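Local coordinates for protein mitochondrial import inner membrane translocase subunit TIM21 (Saccharomyces cerevisiae, PDB 2CIU) that keeps the TOM and TIM23 preprotein translocases in close contact during mitochondrial import, this piece being its intermembrane-space domain, which belongs to the TIM21 family, at residues D23-S26 against D31-I34; E45-T48 against T53-R56; M74-E79 against A85-E90; K92-K95 against P100-I103; N104-V107 against K113-Y116. All blocks are in the same frame, centred on the assembly; numbering follows the deposited sequence.

Four of the five contacts follow one antiparallel sheet. Contact 3 lies nearest the middle, about 3 Å from the centre of the chain, and contact 5 is its closest companion, about 9 Å between centres, joined to it by the backbone bonds of strands 84-92 and 101-108. Contact 4 lies at the turn that joins those two strands and adjoins contact 5 in sequence. Contact 2, the outlying hairpin, touches contact 3 where Leu-46 meets His-77 and lies about 27 Å from contact 4, centre to centre. Contact 1 stands off the sheet, yet reaches contact 5 through Asp-23 OD2 and Tyr-115 OH, 2.7 Å apart.

Contact 1: D23-S26 against D31-I34; sequences DIRS and DDGI
Arg-25, on the short helix 22-27, and Asp-32, in the loop that follows, bring their CA atoms no closer than 8.5 Å, so the backbones stand apart and a long arginine arm and a short aspartate one bridge the interval. The bridge is a side-on, two-pronged salt bridge. NE of Arg-25 donates to OD2 of Asp-32 at 2.8 Å, and NH2 of Arg-25 donates to OD1 of Asp-32 at 2.9 Å; both N-H bonds aim almost straight at their oxygens. Each oxygen is met on its syn side, although the guanidinium plane is turned 22° from that of the carboxylate. A bend at the third torsion of Arg-25 (chi3 71°) swings the NE edge round to the acid, and the two side chains cross at about a right angle. Arginine suits this place because its flat end carries donors in several directions: NH1 also bonds to Glu-19 O and NH2 to Glu-38 O. Aspartate suits the loop because its short arm still offers two acceptors, and OD1 takes a further bond from the backbone N of Glu-38. The end of helix 6-20, helix 22-27, the loop and the approach to strand 41-48 all meet at one buried guanidinium. Its positive charge is balanced by Asp-32, and this pairing, with two bonds fixing the rotation of both planes, probably favours the ionised form of each partner.

Contact 2: E45-T48 against T53-R56; sequences ELIT and TRNR
Ile-47 and Arg-54 face each other as a hydrogen-bonded antiparallel pair, Ile-47 N to Arg-54 O at 2.8 Å and Arg-54 N to Ile-47 O at 3.0 Å. Two residues along, Arg-56 N donates to Glu-45 O, also at 2.8 Å. On the face of Ile-47, the extended arm of Arg-56 crosses the isoleucine at about a right angle: its CG lies 3.3 Å from Ile-47 CD1, and Arg-56 NE 3.1 Å from Ile-47 CG2. A long aliphatic stem with a charged end suits such an outer face, covering a branched apolar residue while NH1 of Arg-56 reaches OE1 of Glu-45 at 3.3 Å in a salt bridge, carboxylate and guanidinium nearly perpendicular. On the other face, Leu-46 CB rests 3.9 Å from Thr-53 CG2, and a water joins the hydroxyls of Thr-48 and Thr-53. Thr-48 OG1 also bonds Asp-50 N in the turn. The hairpin of strands 41-48 and 53-55 continues into the sheet where Glu-45 touches Arg-75 and Leu-46 touches His-77 of strand 70-79.

Contact 3: M74-E79 against A85-E90; sequences MRFHVE and ALVHLE
The long antiparallel hairpin of strands 70-79 and 84-92 forms the middle of the antiparallel sheet, in a domain whose family is grouped with the NTF2-like folds. Three hydrogen-bonded pairs, Met-74 with Leu-89, Phe-76 with Val-87 and Val-78 with Ala-85, hold it through six backbone bonds; the shortest runs from Val-87 N to Phe-76 O at 2.7 Å. These three pairs share the inner face. There the ring of Phe-76 lies over Val-87, with the valine CB 3.8 Å from the ring centroid and the CG1 methyl 3.5 Å from Phe-76 CZ. Phe-76 CG sits between backbone N and carbonyl carbon (chi1 62°), which folds the ring back across the neighbouring strand. The flat phenylalanine face takes the branched valine, two apolar residues suited to a surface under a helix. The opposite face is more polar. Arg-75 NE donates to His-88 ND1 at 3.0 Å, lying near both planes, which are themselves 71° apart; the bond is consistent with an ND1 that carries no proton. Further along, Leu-86 CD1 sits over one face of the His-77 ring, 3.9 Å from its centroid, while Ala-85 O lies at that ring's edge. Helix 6-20 covers the apolar face, Phe-11 meeting Phe-76 edge-to-face and Ala-14 touching Phe-76 and Leu-89; strand 41-48 runs beside 74-79, and strand 101-108 beside 85-90.

Contact 4: K92-K95 against P100-I103; sequences KESK and PDFI
Lys-92 and Ile-103 make the close-packed part of this contact. The isoleucine CD1 methyl presses against the lysine stem, 3.4 Å from CB and 3.5 Å from CG, tighter than carbon atoms usually come. With Lys-92 CG between its backbone N and carbonyl carbon (chi1 81°), the extended stem crosses Ile-103 at about a right angle; lysine suits the place because its methylenes cover the methyl while its ammonium extends beyond. Alongside, Lys-92 N donates to Asp-101 O at 2.9 Å, and Asp-101 N returns a bond to Lys-92 O at 2.8 Å. Pro-100 CB lies 3.3 Å from Lys-92 O. At the looser end the side chains do not bond directly; a water donates to Asp-101 OD2 at 2.7 Å and meets Ser-94 OG. That hydroxyl is also bonded by the backbone N of Gln-96 and Asn-97 within the turn. This is the closing end of a beta hairpin, where the last hydrogen-bonded pair of strands 84-92 and 101-108 gives way to the connecting loop.

Contact 5: N104-V107 against K113-Y116; sequences NMYV and KRYY
The Tyr-106 ring carries the guanidinium of Arg-114 flat on one face, centres 3.9 Å apart and planes 20° from parallel, an off-centre cation-pi stack extended by Arg-114 CD above the ring; His-88 meets the opposite side, offset. A bend at chi3 of Arg-114 (-66°) lays the guanidinium there. Tyr-116 receives Tyr-106 CB over the centre of its ring, 3.8 Å from the centroid, while Asn-104 ND2, bonded to Ile-118 O, lies at its edge, 3.2 Å from Tyr-116 CE1, amide and ring nearly coplanar. A water donates to Asn-104 OD1 and meets Tyr-116 OH. Between the backbones, Val-107 N bonds Tyr-115 O at 2.8 Å and Tyr-115 N bonds Val-107 O at 3.0 Å, closing the hairpin of strands 101-108 and 115-116. Tyrosine suits the sheet edge, offering a flat apolar face and a hydroxyl that reaches water or, from Tyr-115, Asp-23. Arg-114 also forms a salt bridge with Asp-108, so its positive charge is probably balanced there and further stabilised by the Tyr-106 ring.

Contact 1: D23-S26 against D31-I34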
loop_
_atom_site.group_PDB
_atom_site.type_symbol
_atom_site.label_atom_id
_atom_site.label_comp_id
_atom_site.label_asym_id
_atom_site.label_seq_id
_atom_site.Cartn_x
_atom_site.Cartn_y
_atom_site.Cartn_z
ATOM N N ASP A 23 -5.205 -10.670 7.763
ATOM C CA ASP A 23 -6.271 -10.674 6.765
ATOM C C ASP A 23 -5.727 -10.525 5.352
ATOM O O ASP A 23 -6.192 -11.203 4.438
ATOM C CB ASP A 23 -7.278 -9.551 7.034
ATOM C CG ASP A 23 -8.202 -9.858 8.202
ATOM O OD1 ASP A 23 -8.592 -11.032 8.365
ATOM O OD2 ASP A 23 -8.555 -8.920 8.946
ATOM N N ILE A 24 -4.752 -9.639 5.173
ATOM C CA ILE A 24 -4.165 -9.426 3.851
ATOM C C ILE A 24 -3.423 -10.679 3.394
ATOM O O ILE A 24 -3.517 -11.079 2.227
ATOM C CB ILE A 24 -3.181 -8.233 3.837
ATOM C CG1 ILE A 24 -3.918 -6.933 4.178
ATOM C CG2 ILE A 24 -2.529 -8.121 2.461
ATOM C CD1 ILE A 24 -5.031 -6.609 3.217
ATOM N N ARG A 25 -2.694 -11.307 4.313
ATOM C CA ARG A 25 -1.972 -12.521 3.952
ATOM C C ARG A 25 -2.963 -13.585 3.492
ATOM O O ARG A 25 -2.671 -14.368 2.596
ATOM C CB ARG A 25 -1.152 -13.044 5.136
ATOM C CG ARG A 25 -0.007 -12.132 5.546
ATOM C CD ARG A 25 0.926 -12.831 6.541
ATOM N NE ARG A 25 1.713 -13.878 5.896
ATOM C CZ ARG A 25 2.839 -13.666 5.224
ATOM N NH1 ARG A 25 3.330 -12.439 5.104
ATOM N NH2 ARG A 25 3.479 -14.684 4.662
ATOM N N SER A 26 -4.143 -13.603 4.104
ATOM C CA SER A 26 -5.167 -14.564 3.732
ATOM C C SER A 26 -5.704 -14.244 2.340
ATOM O O SER A 26 -5.936 -15.147 1.541
ATOM C CB SER A 26 -6.309 -14.542 4.753
ATOM O OG SER A 26 -7.299 -15.498 4.425
ATOM N N ASP A 31 1.234 -19.073 1.532
ATOM C CA ASP A 31 1.550 -20.442 1.914
ATOM C C ASP A 31 2.180 -20.293 3.302
ATOM O O ASP A 31 3.398 -20.321 3.442
ATOM C CB ASP A 31 2.568 -21.017 0.923
ATOM C CG ASP A 31 2.865 -22.483 1.161
ATOM O OD1 ASP A 31 2.319 -23.058 2.123
ATOM O OD2 ASP A 31 3.650 -23.056 0.378
ATOM N N ASP A 32 1.346 -20.105 4.320
ATOM C CA ASP A 32 1.836 -19.939 5.688
ATOM C C ASP A 32 1.553 -21.207 6.472
ATOM O O ASP A 32 0.409 -21.620 6.610
ATOM C CB ASP A 32 1.146 -18.764 6.391
ATOM C CG ASP A 32 1.460 -17.425 5.751
ATOM O OD1 ASP A 32 2.451 -17.322 5.000
ATOM O OD2 ASP A 32 0.707 -16.463 6.021
ATOM N N GLY A 33 2.600 -21.824 6.993
ATOM C CA GLY A 33 2.385 -23.047 7.734
ATOM C C GLY A 33 3.335 -23.216 8.892
ATOM O O GLY A 33 4.069 -22.300 9.266
ATOM N N ILE A 34 3.310 -24.417 9.450
ATOM C CA ILE A 34 4.144 -24.757 10.582
ATOM C C ILE A 34 5.641 -24.667 10.281
ATOM O O ILE A 34 6.453 -24.549 11.200
ATOM C CB ILE A 34 3.772 -26.170 11.086
ATOM C CG1 ILE A 34 4.259 -26.347 12.523
ATOM C CG2 ILE A 34 4.350 -27.232 10.162
ATOM C CD1 ILE A 34 3.691 -27.579 13.187
#

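Contact 2: E45-T48 against T53-R56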
loop_
_atom_site.group_PDB
_atom_site.type_symbol
_atom_site.label_atom_id
_atom_site.label_comp_id
_atom_site.label_asym_id
_atom_site.label_seq_id
_atom_site.Cartn_x
_atom_site.Cartn_y
_atom_site.Cartn_z
ATOM N N GLU A 45 4.601 0.241 -8.718
ATOM C CA GLU A 45 3.418 0.081 -9.546
ATOM C C GLU A 45 3.695 -0.576 -10.899
ATOM O O GLU A 45 4.604 -0.172 -11.623
ATOM C CB GLU A 45 2.799 1.466 -9.738
ATOM C CG GLU A 45 1.541 1.531 -10.541
ATOM C CD GLU A 45 0.938 2.917 -10.472
ATOM O OE1 GLU A 45 1.707 3.898 -10.545
ATOM O OE2 GLU A 45 -0.297 3.026 -10.348
ATOM N N LEU A 46 2.900 -1.586 -11.233
ATOM C CA LEU A 46 3.046 -2.288 -12.502
ATOM C C LEU A 46 2.437 -1.463 -13.618
ATOM O O LEU A 46 1.286 -1.032 -13.522
ATOM C CB LEU A 46 2.354 -3.650 -12.456
ATOM C CG LEU A 46 3.014 -4.667 -11.521
ATOM C CD1 LEU A 46 2.173 -5.939 -11.473
ATOM C CD2 LEU A 46 4.428 -4.970 -12.011
ATOM N N ILE A 47 3.222 -1.238 -14.663
ATOM C CA ILE A 47 2.757 -0.474 -15.811
ATOM C C ILE A 47 3.003 -1.311 -17.057
ATOM O O ILE A 47 3.852 -2.211 -17.073
ATOM C CB ILE A 47 3.491 0.883 -15.917
ATOM C CG1 ILE A 47 5.004 0.665 -15.996
ATOM C CG2 ILE A 47 3.156 1.744 -14.690
ATOM C CD1 ILE A 47 5.798 1.941 -16.244
ATOM N N THR A 48 2.254 -1.025 -18.108
ATOM C CA THR A 48 2.401 -1.791 -19.331
ATOM C C THR A 48 2.132 -0.933 -20.553
ATOM O O THR A 48 1.406 0.059 -20.475
ATOM C CB THR A 48 1.417 -2.974 -19.335
ATOM O OG1 THR A 48 1.520 -3.693 -20.568
ATOM C CG2 THR A 48 -0.009 -2.472 -19.172
ATOM N N THR A 53 4.806 -6.111 -19.234
ATOM C CA THR A 53 4.609 -5.439 -17.964
ATOM C C THR A 53 5.903 -5.315 -17.168
ATOM O O THR A 53 6.790 -6.159 -17.278
ATOM C CB THR A 53 3.580 -6.210 -17.124
ATOM O OG1 THR A 53 2.356 -6.310 -17.867
ATOM C CG2 THR A 53 3.318 -5.498 -15.797
ATOM N N ARG A 54 6.008 -4.246 -16.387
ATOM C CA ARG A 54 7.180 -4.021 -15.547
ATOM C C ARG A 54 6.816 -3.114 -14.383
ATOM O O ARG A 54 5.815 -2.391 -14.442
ATOM C CB ARG A 54 8.324 -3.398 -16.351
ATOM C CG ARG A 54 8.047 -2.012 -16.916
ATOM C CD ARG A 54 7.252 -2.085 -18.208
ATOM N NE ARG A 54 7.817 -1.190 -19.215
ATOM C CZ ARG A 54 7.437 -1.149 -20.487
ATOM N NH1 ARG A 54 6.480 -1.953 -20.928
ATOM N NH2 ARG A 54 8.023 -0.302 -21.322
ATOM N N ASN A 55 7.602 -3.165 -13.309
ATOM C CA ASN A 55 7.325 -2.299 -12.170
ATOM C C ASN A 55 8.065 -0.976 -12.290
ATOM O O ASN A 55 9.223 -0.930 -12.711
ATOM C CB ASN A 55 7.717 -2.971 -10.848
ATOM C CG ASN A 55 9.133 -3.496 -10.857
ATOM O OD1 ASN A 55 9.427 -4.488 -11.516
ATOM N ND2 ASN A 55 10.024 -2.827 -10.130
ATOM N N ARG A 56 7.371 0.103 -11.946
ATOM C CA ARG A 56 7.962 1.432 -11.946
ATOM C C ARG A 56 8.769 1.519 -10.663
ATOM O O ARG A 56 8.585 0.718 -9.739
ATOM C CB ARG A 56 6.883 2.520 -11.852
ATOM C CG ARG A 56 6.156 2.886 -13.120
ATOM C CD ARG A 56 5.138 3.986 -12.819
ATOM N NE ARG A 56 4.444 4.452 -14.020
ATOM C CZ ARG A 56 3.443 5.328 -14.014
ATOM N NH1 ARG A 56 3.011 5.840 -12.869
ATOM N NH2 ARG A 56 2.873 5.691 -15.155
HETATM O O HOH W 1 1.983 -6.613 -20.699
#

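Contact 3: M74-E79 against A85-E90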
loop_
_atom_site.group_PDB
_atom_site.type_symbol
_atom_site.label_atom_id
_atom_site.label_comp_id
_atom_site.label_asym_id
_atom_site.label_seq_id
_atom_site.Cartn_x
_atom_site.Cartn_y
_atom_site.Cartn_z
ATOM N N MET A 74 1.140 7.071 -2.930
ATOM C CA MET A 74 2.064 6.043 -3.372
ATOM C C MET A 74 1.329 4.747 -3.642
ATOM O O MET A 74 0.458 4.341 -2.865
ATOM C CB MET A 74 3.132 5.800 -2.304
ATOM C CG MET A 74 4.098 4.668 -2.663
ATOM S SD MET A 74 5.344 4.368 -1.361
ATOM C CE MET A 74 6.526 5.606 -1.776
ATOM N N ARG A 75 1.669 4.110 -4.756
ATOM C CA ARG A 75 1.077 2.830 -5.088
ATOM C C ARG A 75 2.194 1.825 -5.301
ATOM O O ARG A 75 3.226 2.148 -5.877
ATOM C CB ARG A 75 0.208 2.933 -6.343
ATOM C CG ARG A 75 -1.063 3.676 -6.026
ATOM C CD ARG A 75 -2.063 3.688 -7.137
ATOM N NE ARG A 75 -3.287 4.285 -6.619
ATOM C CZ ARG A 75 -4.377 4.525 -7.336
ATOM N NH1 ARG A 75 -4.412 4.222 -8.627
ATOM N NH2 ARG A 75 -5.431 5.070 -6.748
ATOM N N PHE A 76 1.992 0.614 -4.797
ATOM C CA PHE A 76 2.982 -0.440 -4.991
ATOM C C PHE A 76 2.274 -1.781 -4.913
ATOM O O PHE A 76 1.082 -1.846 -4.631
ATOM C CB PHE A 76 4.128 -0.336 -3.959
ATOM C CG PHE A 76 3.700 -0.505 -2.531
ATOM C CD1 PHE A 76 3.613 -1.774 -1.952
ATOM C CD2 PHE A 76 3.404 0.607 -1.750
ATOM C CE1 PHE A 76 3.241 -1.921 -0.616
ATOM C CE2 PHE A 76 3.031 0.467 -0.418
ATOM C CZ PHE A 76 2.951 -0.799 0.155
ATOM N N HIS A 77 2.995 -2.860 -5.187
ATOM C CA HIS A 77 2.375 -4.165 -5.150
ATOM C C HIS A 77 3.061 -5.083 -4.176
ATOM O O HIS A 77 4.226 -4.884 -3.852
ATOM C CB HIS A 77 2.443 -4.846 -6.519
ATOM C CG HIS A 77 1.623 -4.177 -7.579
ATOM N ND1 HIS A 77 2.114 -3.173 -8.384
ATOM C CD2 HIS A 77 0.345 -4.386 -7.974
ATOM C CE1 HIS A 77 1.172 -2.796 -9.234
ATOM N NE2 HIS A 77 0.092 -3.518 -9.007
ATOM N N VAL A 78 2.310 -6.085 -3.729
ATOM C CA VAL A 78 2.822 -7.130 -2.848
ATOM C C VAL A 78 2.348 -8.400 -3.538
ATOM O O VAL A 78 1.161 -8.561 -3.841
ATOM C CB VAL A 78 2.259 -7.033 -1.415
ATOM C CG1 VAL A 78 2.730 -8.240 -0.592
ATOM C CG2 VAL A 78 2.748 -5.740 -0.753
ATOM N N GLU A 79 3.288 -9.299 -3.805
ATOM C CA GLU A 79 2.986 -10.520 -4.532
ATOM C C GLU A 79 3.299 -11.812 -3.795
ATOM O O GLU A 79 4.375 -11.949 -3.216
ATOM C CB GLU A 79 3.768 -10.520 -5.851
ATOM C CG GLU A 79 3.599 -11.808 -6.659
ATOM C CD GLU A 79 4.432 -11.856 -7.925
ATOM O OE1 GLU A 79 4.421 -12.913 -8.589
ATOM O OE2 GLU A 79 5.096 -10.859 -8.274
ATOM N N ALA A 85 -1.311 -8.053 -5.079
ATOM C CA ALA A 85 -2.166 -7.014 -4.520
ATOM C C ALA A 85 -1.638 -5.654 -4.948
ATOM O O ALA A 85 -0.443 -5.489 -5.182
ATOM C CB ALA A 85 -2.174 -7.098 -2.986
ATOM N N LEU A 86 -2.548 -4.693 -5.090
ATOM C CA LEU A 86 -2.168 -3.324 -5.387
ATOM C C LEU A 86 -2.438 -2.590 -4.082
ATOM O O LEU A 86 -3.523 -2.699 -3.526
ATOM C CB LEU A 86 -3.035 -2.733 -6.508
ATOM C CG LEU A 86 -2.845 -1.228 -6.759
ATOM C CD1 LEU A 86 -1.392 -0.890 -7.054
ATOM C CD2 LEU A 86 -3.707 -0.834 -7.935
ATOM N N VAL A 87 -1.446 -1.865 -3.583
ATOM C CA VAL A 87 -1.579 -1.125 -2.332
ATOM C C VAL A 87 -1.576 0.356 -2.656
ATOM O O VAL A 87 -0.743 0.825 -3.430
ATOM C CB VAL A 87 -0.393 -1.420 -1.372
ATOM C CG1 VAL A 87 -0.564 -0.672 -0.059
ATOM C CG2 VAL A 87 -0.297 -2.924 -1.118
ATOM N N HIS A 88 -2.530 1.084 -2.081
ATOM C CA HIS A 88 -2.623 2.522 -2.288
ATOM C C HIS A 88 -2.429 3.186 -0.931
ATOM O O HIS A 88 -3.057 2.794 0.046
ATOM C CB HIS A 88 -4.010 2.894 -2.824
ATOM C CG HIS A 88 -4.285 4.365 -2.785
ATOM N ND1 HIS A 88 -3.917 5.220 -3.801
ATOM C CD2 HIS A 88 -4.834 5.140 -1.820
ATOM C CE1 HIS A 88 -4.224 6.460 -3.462
ATOM N NE2 HIS A 88 -4.781 6.438 -2.265
ATOM N N LEU A 89 -1.563 4.190 -0.887
ATOM C CA LEU A 89 -1.279 4.919 0.335
ATOM C C LEU A 89 -1.315 6.421 0.110
ATOM O O LEU A 89 -0.817 6.917 -0.901
ATOM C CB LEU A 89 0.120 4.532 0.854
ATOM C CG LEU A 89 0.721 5.330 2.013
ATOM C CD1 LEU A 89 -0.098 5.100 3.275
ATOM C CD2 LEU A 89 2.185 4.904 2.231
ATOM N N GLU A 90 -1.950 7.122 1.046
ATOM C CA GLU A 90 -2.001 8.576 1.058
ATOM C C GLU A 90 -1.413 8.984 2.407
ATOM O O GLU A 90 -1.859 8.503 3.449
ATOM C CB GLU A 90 -3.437 9.095 0.981
ATOM C CG GLU A 90 -3.476 10.623 0.898
ATOM C CD GLU A 90 -4.886 11.186 0.966
ATOM O OE1 GLU A 90 -5.845 10.434 0.710
ATOM O OE2 GLU A 90 -5.029 12.392 1.270
#

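Contact 4: K92-K95 against P100-I103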
loop_
_atom_site.group_PDB
_atom_site.type_symbol
_atom_site.label_atom_id
_atom_site.label_comp_id
_atom_site.label_asym_id
_atom_site.label_seq_id
_atom_site.Cartn_x
_atom_site.Cartn_y
_atom_site.Cartn_z
ATOM N N LYS A 92 0.621 12.421 4.755
ATOM C CA LYS A 92 0.824 13.857 4.809
ATOM C C LYS A 92 1.759 14.187 5.951
ATOM O O LYS A 92 1.741 13.528 6.996
ATOM C CB LYS A 92 -0.509 14.600 4.979
ATOM C CG LYS A 92 -1.067 14.668 6.382
ATOM C CD LYS A 92 -2.282 15.599 6.408
ATOM C CE LYS A 92 -2.824 15.791 7.813
ATOM N NZ LYS A 92 -4.006 16.697 7.827
ATOM N N GLU A 93 2.589 15.198 5.745
ATOM C CA GLU A 93 3.524 15.618 6.777
ATOM C C GLU A 93 2.758 15.831 8.081
ATOM O O GLU A 93 1.649 16.369 8.091
ATOM C CB GLU A 93 4.205 16.920 6.355
ATOM C CG GLU A 93 5.470 17.250 7.127
ATOM C CD GLU A 93 6.086 18.565 6.687
ATOM O OE1 GLU A 93 6.199 18.790 5.461
ATOM O OE2 GLU A 93 6.462 19.372 7.562
ATOM N N SER A 94 3.347 15.386 9.184
ATOM C CA SER A 94 2.738 15.535 10.491
ATOM C C SER A 94 3.347 16.774 11.130
ATOM O O SER A 94 4.538 17.024 10.991
ATOM C CB SER A 94 3.045 14.306 11.355
ATOM O OG SER A 94 2.599 14.486 12.687
ATOM N N LYS A 95 2.534 17.570 11.808
ATOM C CA LYS A 95 3.074 18.756 12.449
ATOM C C LYS A 95 3.566 18.382 13.842
ATOM O O LYS A 95 4.230 19.171 14.511
ATOM C CB LYS A 95 2.011 19.859 12.530
ATOM N N PRO A 100 5.485 10.939 8.631
ATOM C CA PRO A 100 4.204 11.507 8.214
ATOM C C PRO A 100 3.017 10.664 8.623
ATOM O O PRO A 100 3.135 9.462 8.870
ATOM C CB PRO A 100 4.352 11.614 6.698
ATOM C CG PRO A 100 5.243 10.453 6.374
ATOM C CD PRO A 100 6.292 10.553 7.461
ATOM N N ASP A 101 1.858 11.303 8.693
ATOM C CA ASP A 101 0.643 10.598 9.049
ATOM C C ASP A 101 0.110 9.814 7.859
ATOM O O ASP A 101 0.167 10.281 6.723
ATOM C CB ASP A 101 -0.443 11.581 9.497
ATOM C CG ASP A 101 -0.074 12.322 10.761
ATOM O OD1 ASP A 101 0.352 11.661 11.728
ATOM O OD2 ASP A 101 -0.232 13.562 10.791
ATOM N N PHE A 102 -0.382 8.607 8.111
ATOM C CA PHE A 102 -0.985 7.820 7.047
ATOM C C PHE A 102 -2.451 8.245 7.095
ATOM O O PHE A 102 -3.118 8.095 8.120
ATOM C CB PHE A 102 -0.859 6.319 7.316
ATOM C CG PHE A 102 0.430 5.709 6.815
ATOM C CD1 PHE A 102 1.516 6.511 6.474
ATOM C CD2 PHE A 102 0.557 4.331 6.704
ATOM C CE1 PHE A 102 2.710 5.945 6.029
ATOM C CE2 PHE A 102 1.751 3.754 6.260
ATOM C CZ PHE A 102 2.824 4.560 5.922
ATOM N N ILE A 103 -2.931 8.797 5.986
ATOM C CA ILE A 103 -4.300 9.285 5.876
ATOM C C ILE A 103 -5.283 8.235 5.359
ATOM O O ILE A 103 -6.428 8.159 5.810
ATOM C CB ILE A 103 -4.344 10.502 4.917
ATOM C CG1 ILE A 103 -3.483 11.634 5.471
ATOM C CG2 ILE A 103 -5.789 10.959 4.709
ATOM C CD1 ILE A 103 -3.362 12.816 4.533
HETATM O O HOH W 2 0.256 14.182 13.391
#

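Contact 5: N104-V107 against K113-Y116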
loop_
_atom_site.group_PDB
_atom_site.type_symbol
_atom_site.label_atom_id
_atom_site.label_comp_id
_atom_site.label_asym_id
_atom_site.label_seq_id
_atom_site.Cartn_x
_atom_site.Cartn_y
_atom_site.Cartn_z
ATOM N N ASN A 104 -4.828 7.417 4.422
ATOM C CA ASN A 104 -5.685 6.416 3.809
ATOM C C ASN A 104 -4.769 5.322 3.283
ATOM O O ASN A 104 -3.719 5.614 2.739
ATOM C CB ASN A 104 -6.443 7.073 2.637
ATOM C CG ASN A 104 -7.377 6.119 1.912
ATOM O OD1 ASN A 104 -7.663 6.299 0.720
ATOM N ND2 ASN A 104 -7.868 5.111 2.619
ATOM N N MET A 105 -5.152 4.067 3.472
ATOM C CA MET A 105 -4.346 2.976 2.951
ATOM C C MET A 105 -5.226 1.763 2.711
ATOM O O MET A 105 -5.930 1.302 3.609
ATOM C CB MET A 105 -3.209 2.639 3.915
ATOM C CG MET A 105 -2.291 1.561 3.364
ATOM S SD MET A 105 -0.964 1.153 4.534
ATOM C CE MET A 105 0.198 0.491 3.411
ATOM N N TYR A 106 -5.235 1.268 1.476
ATOM C CA TYR A 106 -6.045 0.106 1.186
ATOM C C TYR A 106 -5.315 -0.835 0.249
ATOM O O TYR A 106 -4.309 -0.477 -0.375
ATOM C CB TYR A 106 -7.426 0.510 0.630
ATOM C CG TYR A 106 -7.423 1.207 -0.718
ATOM C CD1 TYR A 106 -7.268 0.487 -1.907
ATOM C CD2 TYR A 106 -7.580 2.590 -0.799
ATOM C CE1 TYR A 106 -7.269 1.132 -3.149
ATOM C CE2 TYR A 106 -7.581 3.244 -2.027
ATOM C CZ TYR A 106 -7.424 2.518 -3.193
ATOM O OH TYR A 106 -7.388 3.178 -4.400
ATOM N N VAL A 107 -5.824 -2.055 0.183
ATOM C CA VAL A 107 -5.222 -3.088 -0.632
ATOM C C VAL A 107 -6.260 -3.740 -1.495
ATOM O O VAL A 107 -7.301 -4.168 -0.999
ATOM C CB VAL A 107 -4.585 -4.176 0.256
ATOM C CG1 VAL A 107 -3.930 -5.229 -0.617
ATOM C CG2 VAL A 107 -3.596 -3.542 1.208
ATOM N N LYS A 113 -12.788 -8.088 -1.783
ATOM C CA LYS A 113 -13.276 -6.758 -1.469
ATOM C C LYS A 113 -12.090 -5.898 -1.074
ATOM O O LYS A 113 -11.162 -6.377 -0.412
ATOM C CB LYS A 113 -14.271 -6.818 -0.307
ATOM C CG LYS A 113 -14.864 -5.467 0.059
ATOM C CD LYS A 113 -15.997 -5.628 1.055
ATOM C CE LYS A 113 -16.688 -4.294 1.305
ATOM N NZ LYS A 113 -17.839 -4.439 2.241
ATOM N N ARG A 114 -12.109 -4.633 -1.493
ATOM C CA ARG A 114 -11.038 -3.714 -1.145
ATOM C C ARG A 114 -10.886 -3.723 0.369
ATOM O O ARG A 114 -11.871 -3.584 1.102
ATOM C CB ARG A 114 -11.375 -2.302 -1.635
ATOM C CG ARG A 114 -10.455 -1.233 -1.119
ATOM C CD ARG A 114 -10.688 0.051 -1.896
ATOM N NE ARG A 114 -10.290 -0.095 -3.294
ATOM C CZ ARG A 114 -10.474 0.844 -4.218
ATOM N NH1 ARG A 114 -11.067 1.988 -3.884
ATOM N NH2 ARG A 114 -10.041 0.654 -5.453
ATOM N N TYR A 115 -9.650 -3.875 0.839
ATOM C CA TYR A 115 -9.372 -3.940 2.263
ATOM C C TYR A 115 -8.657 -2.705 2.788
ATOM O O TYR A 115 -7.544 -2.394 2.366
ATOM C CB TYR A 115 -8.523 -5.184 2.552
ATOM C CG TYR A 115 -8.417 -5.527 4.008
ATOM C CD1 TYR A 115 -9.200 -6.540 4.559
ATOM C CD2 TYR A 115 -7.552 -4.827 4.846
ATOM C CE1 TYR A 115 -9.122 -6.844 5.914
ATOM C CE2 TYR A 115 -7.465 -5.128 6.200
ATOM C CZ TYR A 115 -8.251 -6.133 6.724
ATOM O OH TYR A 115 -8.163 -6.417 8.067
ATOM N N TYR A 116 -9.290 -1.995 3.714
ATOM C CA TYR A 116 -8.670 -0.804 4.277
ATOM C C TYR A 116 -7.840 -1.082 5.521
ATOM O O TYR A 116 -8.346 -1.590 6.520
ATOM C CB TYR A 116 -9.739 0.245 4.618
ATOM C CG TYR A 116 -10.229 1.016 3.416
ATOM C CD1 TYR A 116 -9.688 2.263 3.107
ATOM C CD2 TYR A 116 -11.191 0.480 2.559
ATOM C CE1 TYR A 116 -10.091 2.962 1.970
ATOM C CE2 TYR A 116 -11.605 1.172 1.415
ATOM C CZ TYR A 116 -11.045 2.410 1.130
ATOM O OH TYR A 116 -11.412 3.083 -0.013
HETATM O O HOH W 3 -10.273 5.441 -0.744
HETATM O O HOH W 4 -8.682 -6.574 -1.721
#